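Local coordinates for protein soluble epoxide hydrolase (Bacillus megaterium, PDB 4INZ) that belongs to the alpha/beta hydrolase fold enzymes, built on a mixed beta sheet with helices on its faces and a mainly helical insertion between two of its strands, at residues Arg221-Phe226 / Ser235-Glu240; Tyr143-Glu148 / Lys153-Ala158; Val91-Ile96 / Ala124-Glu129. The protein carries 1 engineered substitution. All blocks are in the same frame, centred on the assembly; numbering follows the deposited sequence.

How the contacts relate
Contact 2 is the buried one, although it joins two consecutive helices well away from the chain's centre; contacts 1 and 3 are partly buried. Contact 1 pairs two loop segments with apolar side chains on one level and two bridging waters on another. Contact 2 has carbon packing and an aromatic edge across the gap, and keeps its salt bridge inside one helix. Contact 3 joins two of the helices packed beside the sheet, Val93 buried and its partners partly exposed. The segment 235-240 links them: its first residues pack on Met146 and Tyr143 of contact 2, Leu239 lies against Tyr125 and Arg126 of contact 3, and Pro238 O is probably hydrogen-bonded to Arg126 NH2.

Contact 1: Arg221-Phe226 / Ser235-Glu240; sequences RNLKIF and SLFPLE
Ile225 and Leu236 make the tightest touch of this contact: CG2 of Ile225 presses on CD1 of Leu236 at 3.5 Å, closer than usual for two methyls. Leu236 sends CG anti to its backbone N (chi1 178°), which carries the branched end across to Ile225. Beside this pair, Leu223 brings one branch to an aromatic ring, its CD2 lying 4.0 Å from both CE1 and CZ of Phe237. The approach to that ring is oblique. CG of the neighbouring Leu236 covers one face of the same ring, toward its rim.

The polar part is backbone only and runs through water. One water accepts from Lys224 N at 3.0 Å and donates to Leu236 O at 2.8 Å. A second donates to both Lys224 O and Leu236 O, so a single carbonyl receives two waters and Lys224 is tied at both its N and its O.

Leu223 also touches Trp115 of helix 115-126, and Ile225 touches Leu149 of helix 142-151. The apolar side chains thus meet directly while the backbones of Lys224 and Leu236 communicate through two bridging waters, and no side-chain charge takes part in joining the two loops.

Contact 2: Tyr143-Glu148 / Lys153-Ala158; sequences YTFMRE and KNQQKA
Phe145 and Gln155 bring the flat groups of this contact together: the amide end of Gln155 comes to the edge of the phenyl ring, with CD of Gln155 4.1 Å from CE1 of Phe145. The two planes are 65° apart and the side chains cross at about a right angle. Phe145 reaches this place with CG anti to its backbone N (chi1 -176°), and it also touches Pro140 and Asn263. The other flat group, the guanidinium of Arg147, has CB of Thr144 over one face, 3.6 Å above the plane, with CD of Glu148 in plane at its edge and the bonded OE2 tilted a little out of it. The grip is side-on: NE and NH2 of Arg147 both reach OE2 of Glu148, on its anti side and from opposite faces of the carboxylate, NE at 2.8 Å and NH2 at 2.9 Å.

Helix 142-151 and helix 153-158 are two consecutive helices joined by a short turn, at the start of the mainly helical insertion between strands 131-137 and 248-253, the place of the cap or lid in many alpha/beta hydrolases. Where the helices come nearest, CB of Glu148 packs on CG of Gln155 at 4.0 Å, and the Glu148 carbonyl O lies 3.9 Å from CB of Gln155. The aliphatic part of Glu148 thus faces the second helix while its bent chain (chi2 -58°) leads the carboxylate back to Arg147.

Asn152, in the turn, ties both ends: its ND2 donates to OE1 of Glu148, and its OD1 accepts from the backbone N of Gln155. Farther round the second helix, NZ of Lys153 donates to OE1 of Gln156 in the carbonyl plane, on a lone pair, and NE2 of Gln156 donates to Leu149 O.

Contact 3: Val91-Ile96 / Ala124-Glu129; sequences VLVEDI and AYRYPE
Val93 is the buried residue here, and its two methyls divide the work. CG1, anti to the backbone N (chi1 165°), meets the edge of the Tyr127 ring near the ring plane, 3.8 Å from CE2. CG2 points to Arg126 instead and approaches the guanidinium obliquely, 4.2 Å from NH1. One valine thus packs against two successive residues at the end of the other helix. The next residue, Glu94, brings OE1 to 4.3 Å from the hydroxyl OH of Tyr127, too far for a bond.

Second-shell partners engage the polar ends. NH1 of Arg126 forms a salt bridge with Asp90, one turn before Glu94 on the same helix, while NH2 donates to the carbonyl O of Pro238. The guanidinium therefore spans from one helix to a loop, and its extended chain carries NH1 up to the valine. The carboxylate of Glu94 is engaged along its own helix, OE2 with Arg97 and Gln98. The ring of Tyr127 meets those of Phe123, at a shallow angle, and Tyr130, nearly perpendicular; Tyr127 is the first residue after helix 115-126 to leave helical phi/psi.

Beyond these partners the two helices go on packing: Val93 also touches Thr122 and Phe123, and Leu92 and Ile96 lie on Ile119. Asp95, on another side of its helix, makes a salt bridge with Arg73. The backbones stay apart, CA of Val93 and CA of Arg126 being 8.9 Å from each other, and the contact is made by side chains alone. Helix 89-102, strand 108-112 and helix 115-126 follow one another in the chain, and such neighbouring helices packed beside a central, mostly parallel sheet are a feature of the alpha/beta hydrolase fold, as of other alpha/beta sandwiches.

Contact 1: Arg221-Phe226 / Ser235-Glu240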
loop_
_atom_site.group_PDB
_atom_site.type_symbol
_atom_site.label_atom_id
_atom_site.label_comp_id
_atom_site.label_asym_id
_atom_site.label_seq_id
_atom_site.Cartn_x
_atom_site.Cartn_y
_atom_site.Cartn_z
ATOM N N ARG A 221 -11.817 -0.479 9.560
ATOM C CA ARG A 221 -12.900 -0.906 10.441
ATOM C C ARG A 221 -13.213 -2.393 10.321
ATOM O O ARG A 221 -14.103 -2.903 11.003
ATOM C CB ARG A 221 -14.138 -0.031 10.213
ATOM C CG ARG A 221 -13.891 1.380 10.708
ATOM C CD ARG A 221 -14.889 2.408 10.212
ATOM N NE ARG A 221 -14.586 3.701 10.818
ATOM C CZ ARG A 221 -15.276 4.816 10.613
ATOM N NH1 ARG A 221 -16.323 4.818 9.798
ATOM N NH2 ARG A 221 -14.908 5.936 11.224
ATOM N N ASN A 222 -12.469 -3.077 9.457
ATOM C CA ASN A 222 -12.539 -4.528 9.343
ATOM C C ASN A 222 -11.338 -5.220 9.973
ATOM O O ASN A 222 -11.304 -6.446 10.059
ATOM C CB ASN A 222 -12.653 -4.954 7.879
ATOM C CG ASN A 222 -13.998 -4.608 7.280
ATOM O OD1 ASN A 222 -15.026 -4.701 7.948
ATOM N ND2 ASN A 222 -14.001 -4.212 6.015
ATOM N N LEU A 223 -10.352 -4.439 10.406
ATOM C CA LEU A 223 -9.143 -5.015 10.994
ATOM C C LEU A 223 -9.447 -5.809 12.261
ATOM O O LEU A 223 -10.246 -5.387 13.098
ATOM C CB LEU A 223 -8.108 -3.930 11.288
ATOM C CG LEU A 223 -7.499 -3.249 10.061
ATOM C CD1 LEU A 223 -6.650 -2.056 10.473
ATOM C CD2 LEU A 223 -6.672 -4.252 9.269
ATOM N N LYS A 224 -8.799 -6.961 12.394
ATOM C CA LYS A 224 -8.984 -7.812 13.562
ATOM C C LYS A 224 -7.699 -7.827 14.374
ATOM O O LYS A 224 -6.962 -8.812 14.380
ATOM C CB LYS A 224 -9.371 -9.228 13.135
ATOM C CG LYS A 224 -10.687 -9.294 12.366
ATOM C CD LYS A 224 -11.860 -8.869 13.245
ATOM C CE LYS A 224 -12.748 -7.834 12.557
ATOM N NZ LYS A 224 -13.392 -8.341 11.307
ATOM N N ILE A 225 -7.425 -6.713 15.044
ATOM C CA ILE A 225 -6.174 -6.557 15.779
ATOM C C ILE A 225 -6.414 -5.894 17.118
ATOM O O ILE A 225 -5.511 -5.277 17.678
ATOM C CB ILE A 225 -5.157 -5.698 14.989
ATOM C CG1 ILE A 225 -5.699 -4.278 14.772
ATOM C CG2 ILE A 225 -4.809 -6.367 13.669
ATOM C CD1 ILE A 225 -4.699 -3.324 14.127
ATOM N N PHE A 226 -7.633 -6.026 17.633
ATOM C CA PHE A 226 -8.019 -5.293 18.833
ATOM C C PHE A 226 -8.288 -6.181 20.050
ATOM O O PHE A 226 -7.872 -5.846 21.159
ATOM C CB PHE A 226 -9.202 -4.370 18.528
ATOM C CG PHE A 226 -8.940 -3.420 17.393
ATOM C CD1 PHE A 226 -8.019 -2.395 17.535
ATOM C CD2 PHE A 226 -9.593 -3.562 16.181
ATOM C CE1 PHE A 226 -7.763 -1.521 16.492
ATOM C CE2 PHE A 226 -9.342 -2.693 15.133
ATOM C CZ PHE A 226 -8.426 -1.672 15.289
ATOM N N SER A 235 -1.158 -14.302 11.610
ATOM C CA SER A 235 -1.047 -13.367 10.495
ATOM C C SER A 235 -2.144 -12.303 10.513
ATOM O O SER A 235 -3.250 -12.545 10.995
ATOM C CB SER A 235 -1.018 -14.111 9.157
ATOM O OG SER A 235 -2.136 -14.967 9.015
ATOM N N LEU A 236 -1.822 -11.123 9.993
ATOM C CA LEU A 236 -2.753 -9.996 9.996
ATOM C C LEU A 236 -4.082 -10.356 9.325
ATOM O O LEU A 236 -5.159 -9.996 9.810
ATOM C CB LEU A 236 -2.110 -8.789 9.311
ATOM C CG LEU A 236 -2.951 -7.521 9.167
ATOM C CD1 LEU A 236 -3.416 -7.018 10.527
ATOM C CD2 LEU A 236 -2.155 -6.445 8.435
ATOM N N PHE A 237 -3.983 -11.068 8.206
ATOM C CA PHE A 237 -5.133 -11.642 7.518
ATOM C C PHE A 237 -4.895 -13.145 7.373
ATOM O O PHE A 237 -3.747 -13.585 7.300
ATOM C CB PHE A 237 -5.313 -10.983 6.150
ATOM C CG PHE A 237 -5.408 -9.481 6.212
ATOM C CD1 PHE A 237 -6.512 -8.869 6.779
ATOM C CD2 PHE A 237 -4.390 -8.683 5.707
ATOM C CE1 PHE A 237 -6.601 -7.485 6.846
ATOM C CE2 PHE A 237 -4.475 -7.294 5.764
ATOM C CZ PHE A 237 -5.579 -6.696 6.333
ATOM N N PRO A 238 -5.973 -13.944 7.350
ATOM C CA PRO A 238 -5.817 -15.404 7.362
ATOM C C PRO A 238 -4.959 -15.933 6.217
ATOM O O PRO A 238 -5.174 -15.571 5.060
ATOM C CB PRO A 238 -7.259 -15.909 7.226
ATOM C CG PRO A 238 -8.079 -14.827 7.827
ATOM C CD PRO A 238 -7.387 -13.544 7.412
ATOM N N LEU A 239 -3.995 -16.785 6.555
ATOM C CA LEU A 239 -3.123 -17.399 5.565
ATOM C C LEU A 239 -2.887 -18.870 5.880
ATOM O O LEU A 239 -2.769 -19.262 7.040
ATOM C CB LEU A 239 -1.777 -16.673 5.500
ATOM C CG LEU A 239 -1.796 -15.284 4.862
ATOM C CD1 LEU A 239 -0.414 -14.640 4.891
ATOM C CD2 LEU A 239 -2.306 -15.371 3.433
ATOM N N GLU A 240 -2.810 -19.669 4.824
ATOM C CA GLU A 240 -2.504 -21.090 4.912
ATOM C C GLU A 240 -1.006 -21.310 5.124
ATOM O O GLU A 240 -0.597 -22.140 5.932
ATOM C CB GLU A 240 -2.939 -21.776 3.615
ATOM C CG GLU A 240 -2.250 -21.214 2.344
ATOM C CD GLU A 240 -2.368 -19.692 2.190
ATOM O OE1 GLU A 240 -1.319 -18.995 2.221
ATOM O OE2 GLU A 240 -3.505 -19.189 2.028
HETATM O O HOH W 1 -7.180 -8.128 10.193
HETATM O O HOH W 2 -6.100 -10.926 12.500
#

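Contact 2: Tyr143-Glu148 / Lys153-Ala158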
loop_
_atom_site.group_PDB
_atom_site.type_symbol
_atom_site.label_atom_id
_atom_site.label_comp_id
_atom_site.label_asym_id
_atom_site.label_seq_id
_atom_site.Cartn_x
_atom_site.Cartn_y
_atom_site.Cartn_z
ATOM N N TYR A 143 3.005 -11.636 8.986
ATOM C CA TYR A 143 3.386 -12.345 10.208
ATOM C C TYR A 143 4.172 -11.485 11.189
ATOM O O TYR A 143 3.858 -11.460 12.381
ATOM C CB TYR A 143 4.146 -13.637 9.887
ATOM C CG TYR A 143 3.274 -14.709 9.270
ATOM C CD1 TYR A 143 3.118 -14.796 7.892
ATOM C CD2 TYR A 143 2.590 -15.623 10.070
ATOM C CE1 TYR A 143 2.315 -15.765 7.322
ATOM C CE2 TYR A 143 1.787 -16.599 9.511
ATOM C CZ TYR A 143 1.652 -16.667 8.137
ATOM O OH TYR A 143 0.855 -17.639 7.576
ATOM N N THR A 144 5.192 -10.781 10.706
ATOM C CA THR A 144 5.988 -9.966 11.610
ATOM C C THR A 144 5.171 -8.831 12.220
ATOM O O THR A 144 5.433 -8.416 13.346
ATOM C CB THR A 144 7.283 -9.414 10.958
ATOM O OG1 THR A 144 6.954 -8.497 9.903
ATOM C CG2 THR A 144 8.147 -10.556 10.415
ATOM N N PHE A 145 4.174 -8.331 11.490
ATOM C CA PHE A 145 3.374 -7.232 12.025
ATOM C C PHE A 145 2.593 -7.645 13.265
ATOM O O PHE A 145 2.520 -6.896 14.242
ATOM C CB PHE A 145 2.411 -6.657 10.986
ATOM C CG PHE A 145 1.645 -5.470 11.486
ATOM C CD1 PHE A 145 2.311 -4.307 11.852
ATOM C CD2 PHE A 145 0.264 -5.507 11.597
ATOM C CE1 PHE A 145 1.614 -3.206 12.312
ATOM C CE2 PHE A 145 -0.436 -4.406 12.058
ATOM C CZ PHE A 145 0.241 -3.258 12.420
ATOM N N MET A 146 1.992 -8.828 13.225
ATOM C CA MET A 146 1.279 -9.335 14.393
ATOM C C MET A 146 2.250 -9.555 15.554
ATOM O O MET A 146 1.931 -9.269 16.706
ATOM C CB MET A 146 0.538 -10.626 14.057
ATOM C CG MET A 146 -0.541 -10.438 13.009
ATOM S SD MET A 146 -1.842 -9.278 13.501
ATOM C CE MET A 146 -2.700 -10.239 14.763
ATOM N N ARG A 147 3.442 -10.050 15.243
ATOM C CA ARG A 147 4.465 -10.227 16.266
ATOM C C ARG A 147 4.768 -8.904 16.980
ATOM O O ARG A 147 4.873 -8.854 18.203
ATOM C CB ARG A 147 5.738 -10.795 15.645
ATOM C CG ARG A 147 6.833 -11.150 16.641
ATOM C CD ARG A 147 8.134 -11.421 15.910
ATOM N NE ARG A 147 8.569 -10.248 15.158
ATOM C CZ ARG A 147 9.433 -10.275 14.148
ATOM N NH1 ARG A 147 9.958 -11.428 13.750
ATOM N NH2 ARG A 147 9.765 -9.147 13.527
ATOM N N GLU A 148 4.913 -7.830 16.213
ATOM C CA GLU A 148 5.242 -6.535 16.801
ATOM C C GLU A 148 4.064 -5.919 17.559
ATOM O O GLU A 148 4.253 -5.303 18.608
ATOM C CB GLU A 148 5.786 -5.575 15.740
ATOM C CG GLU A 148 7.011 -6.117 15.014
ATOM C CD GLU A 148 8.165 -6.450 15.963
ATOM O OE1 GLU A 148 8.436 -5.651 16.885
ATOM O OE2 GLU A 148 8.799 -7.515 15.785
ATOM N N LYS A 153 6.204 -2.322 22.296
ATOM C CA LYS A 153 5.505 -1.169 22.859
ATOM C C LYS A 153 5.488 0.029 21.914
ATOM O O LYS A 153 4.492 0.756 21.838
ATOM C CB LYS A 153 6.100 -0.775 24.214
ATOM C CG LYS A 153 5.801 -1.777 25.316
ATOM C CD LYS A 153 4.369 -2.275 25.200
ATOM C CE LYS A 153 3.858 -2.869 26.501
ATOM N NZ LYS A 153 2.451 -3.337 26.347
ATOM N N ASN A 154 6.590 0.232 21.195
ATOM C CA ASN A 154 6.675 1.328 20.242
ATOM C C ASN A 154 5.683 1.145 19.093
ATOM O O ASN A 154 5.077 2.109 18.631
ATOM C CB ASN A 154 8.104 1.487 19.707
ATOM C CG ASN A 154 9.064 2.066 20.742
ATOM O OD1 ASN A 154 8.663 2.809 21.643
ATOM N ND2 ASN A 154 10.343 1.737 20.606
ATOM N N GLN A 155 5.509 -0.091 18.639
ATOM C CA GLN A 155 4.577 -0.360 17.548
ATOM C C GLN A 155 3.138 -0.222 18.026
ATOM O O GLN A 155 2.260 0.228 17.285
ATOM C CB GLN A 155 4.784 -1.753 16.960
ATOM C CG GLN A 155 3.886 -2.011 15.759
ATOM C CD GLN A 155 4.117 -1.006 14.642
ATOM O OE1 GLN A 155 3.223 -0.220 14.284
ATOM N NE2 GLN A 155 5.317 -1.022 14.086
ATOM N N GLN A 156 2.897 -0.628 19.265
ATOM C CA GLN A 156 1.570 -0.496 19.849
ATOM C C GLN A 156 1.142 0.968 19.887
ATOM O O GLN A 156 0.010 1.306 19.528
ATOM C CB GLN A 156 1.547 -1.116 21.248
ATOM C CG GLN A 156 1.599 -2.634 21.220
ATOM C CD GLN A 156 1.818 -3.241 22.590
ATOM O OE1 GLN A 156 1.932 -2.528 23.585
ATOM N NE2 GLN A 156 1.877 -4.568 22.649
ATOM N N LYS A 157 2.054 1.838 20.314
ATOM C CA LYS A 157 1.789 3.270 20.341
ATOM C C LYS A 157 1.623 3.809 18.925
ATOM O O LYS A 157 0.693 4.560 18.640
ATOM C CB LYS A 157 2.921 4.019 21.048
ATOM C CG LYS A 157 2.693 5.523 21.165
ATOM C CD LYS A 157 3.870 6.219 21.846
ATOM C CE LYS A 157 3.587 7.701 22.100
ATOM N NZ LYS A 157 2.578 7.923 23.180
ATOM N N ALA A 158 2.536 3.419 18.045
ATOM C CA ALA A 158 2.516 3.873 16.661
ATOM C C ALA A 158 1.201 3.531 15.969
ATOM O O ALA A 158 0.739 4.277 15.107
ATOM C CB ALA A 158 3.688 3.271 15.889
#

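Contact 3: Val91-Ile96 / Ala124-Glu129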
loop_
_atom_site.group_PDB
_atom_site.type_symbol
_atom_site.label_atom_id
_atom_site.label_comp_id
_atom_site.label_asym_id
_atom_site.label_seq_id
_atom_site.Cartn_x
_atom_site.Cartn_y
_atom_site.Cartn_z
ATOM N N VAL A 91 -12.228 -9.401 -0.487
ATOM C CA VAL A 91 -12.724 -8.598 -1.598
ATOM C C VAL A 91 -11.570 -7.863 -2.266
ATOM O O VAL A 91 -11.434 -7.877 -3.491
ATOM C CB VAL A 91 -13.778 -7.579 -1.136
ATOM C CG1 VAL A 91 -14.261 -6.749 -2.323
ATOM C CG2 VAL A 91 -14.945 -8.304 -0.477
ATOM N N LEU A 92 -10.736 -7.231 -1.447
ATOM C CA LEU A 92 -9.585 -6.484 -1.938
ATOM C C LEU A 92 -8.609 -7.382 -2.694
ATOM O O LEU A 92 -8.058 -6.987 -3.719
ATOM C CB LEU A 92 -8.874 -5.807 -0.766
ATOM C CG LEU A 92 -9.752 -4.820 0.011
ATOM C CD1 LEU A 92 -9.128 -4.470 1.347
ATOM C CD2 LEU A 92 -10.017 -3.561 -0.810
ATOM N N VAL A 93 -8.394 -8.588 -2.178
ATOM C CA VAL A 93 -7.503 -9.547 -2.824
ATOM C C VAL A 93 -8.043 -9.980 -4.187
ATOM O O VAL A 93 -7.284 -10.134 -5.145
ATOM C CB VAL A 93 -7.246 -10.788 -1.924
ATOM C CG1 VAL A 93 -6.633 -11.936 -2.732
ATOM C CG2 VAL A 93 -6.348 -10.423 -0.746
ATOM N N GLU A 94 -9.358 -10.165 -4.276
ATOM C CA GLU A 94 -9.982 -10.534 -5.545
ATOM C C GLU A 94 -9.899 -9.387 -6.553
ATOM O O GLU A 94 -9.743 -9.620 -7.755
ATOM C CB GLU A 94 -11.434 -10.979 -5.340
ATOM C CG GLU A 94 -12.182 -11.274 -6.636
ATOM C CD GLU A 94 -11.763 -12.584 -7.302
ATOM O OE1 GLU A 94 -10.860 -13.275 -6.787
ATOM O OE2 GLU A 94 -12.352 -12.924 -8.352
ATOM N N ASP A 95 -9.996 -8.150 -6.070
ATOM C CA ASP A 95 -9.794 -6.998 -6.942
ATOM C C ASP A 95 -8.470 -7.161 -7.667
ATOM O O ASP A 95 -8.394 -7.012 -8.886
ATOM C CB ASP A 95 -9.757 -5.683 -6.153
ATOM C CG ASP A 95 -11.136 -5.177 -5.778
ATOM O OD1 ASP A 95 -12.142 -5.780 -6.215
ATOM O OD2 ASP A 95 -11.208 -4.161 -5.051
ATOM N N ILE A 96 -7.422 -7.461 -6.903
ATOM C CA ILE A 96 -6.081 -7.516 -7.460
ATOM C C ILE A 96 -5.963 -8.660 -8.454
ATOM O O ILE A 96 -5.365 -8.506 -9.516
ATOM C CB ILE A 96 -5.006 -7.645 -6.360
ATOM C CG1 ILE A 96 -5.142 -6.496 -5.353
ATOM C CG2 ILE A 96 -3.607 -7.656 -6.976
ATOM C CD1 ILE A 96 -5.145 -5.102 -5.982
ATOM N N ALA A 124 0.159 -12.110 -2.548
ATOM C CA ALA A 124 1.331 -12.893 -2.946
ATOM C C ALA A 124 1.354 -14.254 -2.255
ATOM O O ALA A 124 1.730 -15.262 -2.857
ATOM C CB ALA A 124 2.622 -12.121 -2.654
ATOM N N TYR A 125 0.956 -14.283 -0.987
ATOM C CA TYR A 125 0.914 -15.533 -0.237
ATOM C C TYR A 125 -0.150 -16.481 -0.788
ATOM O O TYR A 125 0.069 -17.689 -0.887
ATOM C CB TYR A 125 0.657 -15.264 1.250
ATOM C CG TYR A 125 1.908 -15.132 2.094
ATOM C CD1 TYR A 125 2.473 -16.245 2.718
ATOM C CD2 TYR A 125 2.522 -13.896 2.277
ATOM C CE1 TYR A 125 3.615 -16.130 3.495
ATOM C CE2 TYR A 125 3.664 -13.772 3.050
ATOM C CZ TYR A 125 4.207 -14.892 3.658
ATOM O OH TYR A 125 5.343 -14.768 4.429
ATOM N N ARG A 126 -1.307 -15.931 -1.143
ATOM C CA ARG A 126 -2.422 -16.751 -1.600
ATOM C C ARG A 126 -2.308 -17.101 -3.081
ATOM O O ARG A 126 -2.718 -18.182 -3.504
ATOM C CB ARG A 126 -3.755 -16.054 -1.326
ATOM C CG ARG A 126 -4.044 -15.810 0.145
ATOM C CD ARG A 126 -5.429 -15.207 0.342
ATOM N NE ARG A 126 -5.735 -14.984 1.753
ATOM C CZ ARG A 126 -6.814 -14.341 2.194
ATOM N NH1 ARG A 126 -7.698 -13.848 1.330
ATOM N NH2 ARG A 126 -7.008 -14.184 3.500
ATOM N N TYR A 127 -1.751 -16.185 -3.864
ATOM C CA TYR A 127 -1.635 -16.379 -5.305
ATOM C C TYR A 127 -0.208 -16.140 -5.783
ATOM O O TYR A 127 0.020 -15.302 -6.658
ATOM C CB TYR A 127 -2.572 -15.427 -6.056
ATOM C CG TYR A 127 -4.050 -15.658 -5.828
ATOM C CD1 TYR A 127 -4.770 -16.525 -6.643
ATOM C CD2 TYR A 127 -4.734 -14.989 -4.821
ATOM C CE1 TYR A 127 -6.125 -16.733 -6.449
ATOM C CE2 TYR A 127 -6.092 -15.187 -4.622
ATOM C CZ TYR A 127 -6.781 -16.060 -5.437
ATOM O OH TYR A 127 -8.131 -16.263 -5.246
ATOM N N PRO A 128 0.758 -16.883 -5.224
ATOM C CA PRO A 128 2.160 -16.643 -5.577
ATOM C C PRO A 128 2.430 -16.800 -7.071
ATOM O O PRO A 128 3.398 -16.235 -7.571
ATOM C CB PRO A 128 2.913 -17.709 -4.775
ATOM C CG PRO A 128 1.886 -18.756 -4.466
ATOM C CD PRO A 128 0.612 -18.007 -4.285
ATOM N N GLU A 129 1.583 -17.549 -7.772
ATOM C CA GLU A 129 1.781 -17.763 -9.201
ATOM C C GLU A 129 1.448 -16.507 -10.016
ATOM O O GLU A 129 1.802 -16.407 -11.191
ATOM C CB GLU A 129 0.975 -18.978 -9.691
ATOM C CG GLU A 129 -0.533 -18.777 -9.764
ATOM C CD GLU A 129 -1.245 -19.006 -8.437
ATOM O OE1 GLU A 129 -0.565 -19.256 -7.417
ATOM O OE2 GLU A 129 -2.495 -18.939 -8.424
#